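Local coordinates for Mn transporter subunit (Synechocystis sp. PCC 6803, PDB 3UJP), which binds manganese(II) and probably serves as the periplasmic solute-binding subunit of a manganese ABC transporter, at residues 105-117 with 138-150. Numbering follows the deposited sequence.
Sequences VPSVVLTEGIEPI and NALVYVENIRQAF
N138 opens the contact by bringing ND2 of its amide against I114 CG2, the two side chains crossing at a slant. Y142 comes next. Its ring has the carbonyl O of L110 over one face, while CD1 lies 3.7 Å from L110 CB and CE2 lies 3.5 Å from I114 CD1. With CG anti to the carbonyl carbon (chi1 -88°), the ring runs alongside T111, whose OG1 gives a weak hydrogen bond to Y142 OH at 3.1 Å; that hydroxyl also bonds N87. Were Y142 an alanine, a gap between L110 and I114 would be likely to open, and T111 and N87 would lose their shared phenol. N145 grips the overlapping type I (V109-E112) and type II (T111-I114) turns through a single nitrogen: ND2 bonds E112 O at 3.1 Å, on a lone pair in the carbonyl plane, and more weakly L110 O at 3.3 Å. Farther along, I146 CG1 rests 3.6 Å from L110 CD2, and A149 touches V108. Helix 136-153 thus packs on the turns leaving strand 107-109, an outermost strand of a parallel alpha/beta sheet, about 11 Å from manganese at Y142; helix 39-49 meets L110, Y142 and I146, and helix 158-183 touches L140, V143 and R147.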
loop_
_atom_site.group_PDB
_atom_site.type_symbol
_atom_site.label_atom_id
_atom_site.label_comp_id
_atom_site.label_asym_id
_atom_site.label_seq_id
_atom_site.Cartn_x
_atom_site.Cartn_y
_atom_site.Cartn_z
ATOM N N VAL A 105 -12.669 11.784 15.314
ATOM C CA VAL A 105 -12.416 10.934 14.185
ATOM C C VAL A 105 -13.720 10.240 14.034
ATOM O O VAL A 105 -14.305 9.841 15.010
ATOM C CB VAL A 105 -11.399 9.917 14.542
ATOM C CG1 VAL A 105 -11.247 8.951 13.442
ATOM C CG2 VAL A 105 -10.112 10.598 14.820
ATOM N N PRO A 106 -14.185 10.064 12.827
ATOM C CA PRO A 106 -15.530 9.535 12.631
ATOM C C PRO A 106 -15.633 8.048 12.903
ATOM O O PRO A 106 -14.637 7.351 12.858
ATOM C CB PRO A 106 -15.801 9.836 11.170
ATOM C CG PRO A 106 -14.965 10.987 10.878
ATOM C CD PRO A 106 -13.759 10.917 11.719
ATOM N N SER A 107 -16.826 7.563 13.198
ATOM C CA SER A 107 -16.999 6.117 13.314
ATOM C C SER A 107 -18.393 5.725 12.878
ATOM O O SER A 107 -19.365 6.379 13.244
ATOM C CB SER A 107 -16.792 5.664 14.754
ATOM O OG SER A 107 -15.695 6.342 15.322
ATOM N N VAL A 108 -18.495 4.659 12.092
ATOM C CA VAL A 108 -19.809 4.188 11.663
ATOM C C VAL A 108 -19.897 2.686 11.849
ATOM O O VAL A 108 -18.874 2.000 11.864
ATOM C CB VAL A 108 -20.119 4.584 10.198
ATOM C CG1 VAL A 108 -19.602 6.013 9.913
ATOM C CG2 VAL A 108 -19.517 3.602 9.228
ATOM N N VAL A 109 -21.108 2.181 12.057
ATOM C CA VAL A 109 -21.286 0.744 12.217
ATOM C C VAL A 109 -21.835 0.121 10.919
ATOM O O VAL A 109 -22.949 0.410 10.486
ATOM C CB VAL A 109 -22.059 0.328 13.564
ATOM C CG1 VAL A 109 -22.366 1.523 14.430
ATOM C CG2 VAL A 109 -23.323 -0.499 13.302
ATOM N N LEU A 110 -21.014 -0.705 10.285
ATOM C CA LEU A 110 -21.366 -1.348 9.035
ATOM C C LEU A 110 -22.586 -2.233 9.209
ATOM O O LEU A 110 -23.087 -2.831 8.252
ATOM C CB LEU A 110 -20.205 -2.191 8.547
ATOM C CG LEU A 110 -18.871 -1.480 8.586
ATOM C CD1 LEU A 110 -17.779 -2.406 8.066
ATOM C CD2 LEU A 110 -18.968 -0.196 7.776
ATOM N N THR A 111 -23.087 -2.312 10.423
ATOM C CA THR A 111 -24.109 -3.293 10.696
ATOM C C THR A 111 -25.524 -2.705 10.638
ATOM O O THR A 111 -26.504 -3.445 10.612
ATOM C CB THR A 111 -23.797 -4.015 12.009
ATOM O OG1 THR A 111 -23.700 -5.420 11.752
ATOM C CG2 THR A 111 -24.831 -3.727 13.078
ATOM N N GLU A 112 -25.610 -1.377 10.569
ATOM C CA GLU A 112 -26.884 -0.641 10.589
ATOM C C GLU A 112 -27.934 -1.042 9.536
ATOM O O GLU A 112 -27.714 -0.902 8.331
ATOM C CB GLU A 112 -26.607 0.862 10.493
ATOM C CG GLU A 112 -27.843 1.688 10.289
ATOM C CD GLU A 112 -27.523 3.168 10.180
ATOM O OE1 GLU A 112 -26.339 3.531 10.390
ATOM O OE2 GLU A 112 -28.451 3.966 9.893
ATOM N N GLY A 113 -29.088 -1.524 10.000
ATOM C CA GLY A 113 -30.220 -1.795 9.127
ATOM C C GLY A 113 -30.450 -3.277 9.062
ATOM O O GLY A 113 -31.443 -3.764 8.492
ATOM N N ILE A 114 -29.500 -4.009 9.638
ATOM C CA ILE A 114 -29.603 -5.459 9.694
ATOM C C ILE A 114 -30.367 -5.815 10.956
ATOM O O ILE A 114 -30.084 -5.276 12.037
ATOM C CB ILE A 114 -28.222 -6.135 9.702
ATOM C CG1 ILE A 114 -27.308 -5.469 8.686
ATOM C CG2 ILE A 114 -28.337 -7.651 9.424
ATOM C CD1 ILE A 114 -25.947 -6.124 8.626
ATOM N N GLU A 115 -31.366 -6.681 10.788
ATOM C CA GLU A 115 -32.158 -7.182 11.900
ATOM C C GLU A 115 -31.428 -8.370 12.519
ATOM O O GLU A 115 -31.276 -9.408 11.862
ATOM C CB GLU A 115 -33.561 -7.595 11.427
ATOM C CG GLU A 115 -34.719 -6.906 12.173
ATOM C CD GLU A 115 -34.887 -5.429 11.801
ATOM O OE1 GLU A 115 -34.379 -4.548 12.553
ATOM O OE2 GLU A 115 -35.533 -5.160 10.756
ATOM N N PRO A 116 -30.966 -8.215 13.780
ATOM C CA PRO A 116 -30.188 -9.237 14.475
ATOM C C PRO A 116 -30.975 -10.512 14.739
ATOM O O PRO A 116 -32.194 -10.533 14.628
ATOM C CB PRO A 116 -29.854 -8.568 15.807
ATOM C CG PRO A 116 -30.856 -7.542 15.991
ATOM C CD PRO A 116 -31.144 -7.023 14.627
ATOM N N ILE A 117 -30.248 -11.581 15.037
ATOM C CA ILE A 117 -30.788 -12.778 15.668
ATOM C C ILE A 117 -30.336 -12.610 17.121
ATOM O O ILE A 117 -29.166 -12.331 17.374
ATOM C CB ILE A 117 -30.132 -14.075 15.089
ATOM C CG1 ILE A 117 -30.343 -14.240 13.567
ATOM C CG2 ILE A 117 -30.553 -15.321 15.868
ATOM C CD1 ILE A 117 -31.709 -13.799 13.055
ATOM N N ASN A 138 -27.118 -10.247 4.109
ATOM C CA ASN A 138 -26.658 -9.237 5.070
ATOM C C ASN A 138 -25.362 -8.555 4.655
ATOM O O ASN A 138 -25.145 -7.364 4.931
ATOM C CB ASN A 138 -26.394 -9.879 6.431
ATOM C CG ASN A 138 -27.652 -10.200 7.177
ATOM O OD1 ASN A 138 -27.655 -11.072 8.040
ATOM N ND2 ASN A 138 -28.733 -9.503 6.857
ATOM N N ALA A 139 -24.472 -9.326 4.046
ATOM C CA ALA A 139 -23.221 -8.754 3.598
ATOM C C ALA A 139 -23.527 -7.563 2.691
ATOM O O ALA A 139 -22.727 -6.642 2.572
ATOM C CB ALA A 139 -22.389 -9.793 2.872
ATOM N N LEU A 140 -24.698 -7.562 2.060
ATOM C CA LEU A 140 -24.962 -6.525 1.083
ATOM C C LEU A 140 -25.210 -5.191 1.770
ATOM O O LEU A 140 -24.835 -4.123 1.264
ATOM C CB LEU A 140 -26.085 -6.919 0.125
ATOM C CG LEU A 140 -25.850 -8.113 -0.827
ATOM C CD1 LEU A 140 -27.035 -8.282 -1.772
ATOM C CD2 LEU A 140 -24.585 -8.001 -1.636
ATOM N N VAL A 141 -25.796 -5.249 2.956
ATOM C CA VAL A 141 -25.994 -4.033 3.715
ATOM C C VAL A 141 -24.675 -3.573 4.373
ATOM O O VAL A 141 -24.432 -2.376 4.571
ATOM C CB VAL A 141 -27.109 -4.209 4.726
ATOM C CG1 VAL A 141 -28.352 -4.682 4.026
ATOM C CG2 VAL A 141 -26.718 -5.219 5.721
ATOM N N TYR A 142 -23.813 -4.521 4.708
ATOM C CA TYR A 142 -22.481 -4.169 5.178
ATOM C C TYR A 142 -21.820 -3.299 4.126
ATOM O O TYR A 142 -21.381 -2.189 4.408
ATOM C CB TYR A 142 -21.658 -5.431 5.368
ATOM C CG TYR A 142 -21.794 -6.064 6.726
ATOM C CD1 TYR A 142 -20.963 -5.678 7.768
ATOM C CD2 TYR A 142 -22.741 -7.050 6.974
ATOM C CE1 TYR A 142 -21.062 -6.248 9.020
ATOM C CE2 TYR A 142 -22.849 -7.637 8.242
ATOM C CZ TYR A 142 -21.998 -7.229 9.260
ATOM O OH TYR A 142 -22.072 -7.777 10.530
ATOM N N VAL A 143 -21.794 -3.805 2.893
ATOM C CA VAL A 143 -21.046 -3.180 1.797
ATOM C C VAL A 143 -21.643 -1.850 1.399
ATOM O O VAL A 143 -20.952 -0.977 0.903
ATOM C CB VAL A 143 -20.962 -4.071 0.529
ATOM C CG1 VAL A 143 -20.543 -5.488 0.875
ATOM C CG2 VAL A 143 -22.296 -4.080 -0.207
ATOM N N GLU A 144 -22.937 -1.690 1.599
ATOM C CA GLU A 144 -23.529 -0.441 1.199
ATOM C C GLU A 144 -23.126 0.632 2.174
ATOM O O GLU A 144 -22.773 1.741 1.766
ATOM C CB GLU A 144 -25.032 -0.534 1.178
ATOM C CG GLU A 144 -25.668 0.833 1.130
ATOM C CD GLU A 144 -25.586 1.450 -0.241
ATOM O OE1 GLU A 144 -24.954 0.828 -1.129
ATOM O OE2 GLU A 144 -26.158 2.546 -0.431
ATOM N N ASN A 145 -23.179 0.307 3.468
ATOM C CA ASN A 145 -22.841 1.296 4.511
ATOM C C ASN A 145 -21.382 1.720 4.470
ATOM O O ASN A 145 -21.035 2.824 4.876
ATOM C CB ASN A 145 -23.201 0.790 5.911
ATOM C CG ASN A 145 -24.688 0.514 6.073
ATOM O OD1 ASN A 145 -25.533 1.216 5.510
ATOM N ND2 ASN A 145 -25.012 -0.516 6.842
ATOM N N ILE A 146 -20.536 0.815 3.992
ATOM C CA ILE A 146 -19.143 1.114 3.715
ATOM C C ILE A 146 -19.074 2.107 2.577
ATOM O O ILE A 146 -18.169 2.947 2.528
ATOM C CB ILE A 146 -18.402 -0.126 3.247
ATOM C CG1 ILE A 146 -18.358 -1.190 4.354
ATOM C CG2 ILE A 146 -17.029 0.254 2.811
ATOM C CD1 ILE A 146 -17.907 -2.568 3.888
ATOM N N ARG A 147 -20.033 2.012 1.660
ATOM C CA ARG A 147 -20.021 2.861 0.490
ATOM C C ARG A 147 -20.366 4.273 0.914
ATOM O O ARG A 147 -19.604 5.205 0.663
ATOM C CB ARG A 147 -21.006 2.355 -0.556
ATOM C CG ARG A 147 -20.630 2.665 -2.002
ATOM C CD ARG A 147 -21.898 2.877 -2.796
ATOM N NE ARG A 147 -22.621 4.038 -2.294
ATOM C CZ ARG A 147 -23.902 4.299 -2.538
ATOM N NH1 ARG A 147 -24.458 5.385 -2.030
ATOM N NH2 ARG A 147 -24.629 3.478 -3.291
ATOM N N GLN A 148 -21.501 4.428 1.587
ATOM C CA GLN A 148 -21.935 5.750 2.067
ATOM C C GLN A 148 -20.894 6.432 2.948
ATOM O O GLN A 148 -20.757 7.652 2.931
ATOM C CB GLN A 148 -23.245 5.660 2.851
ATOM C CG GLN A 148 -24.453 5.208 2.063
ATOM C CD GLN A 148 -25.632 4.922 2.982
ATOM O OE1 GLN A 148 -25.621 5.293 4.163
ATOM N NE2 GLN A 148 -26.656 4.247 2.449
ATOM N N ALA A 149 -20.180 5.634 3.729
ATOM C CA ALA A 149 -19.208 6.159 4.678
ATOM C C ALA A 149 -18.040 6.756 3.931
ATOM O O ALA A 149 -17.444 7.732 4.390
ATOM C CB ALA A 149 -18.737 5.066 5.600
ATOM N N PHE A 150 -17.727 6.148 2.780
ATOM C CA PHE A 150 -16.585 6.533 1.942
ATOM C C PHE A 150 -16.876 7.724 1.027
ATOM O O PHE A 150 -15.966 8.502 0.731
ATOM C CB PHE A 150 -16.150 5.376 1.052
ATOM C CG PHE A 150 -15.387 4.314 1.755
ATOM C CD1 PHE A 150 -15.292 4.293 3.117
ATOM C CD2 PHE A 150 -14.761 3.326 1.033
ATOM C CE1 PHE A 150 -14.590 3.310 3.744
ATOM C CE2 PHE A 150 -14.060 2.351 1.649
ATOM C CZ PHE A 150 -13.975 2.340 3.009
#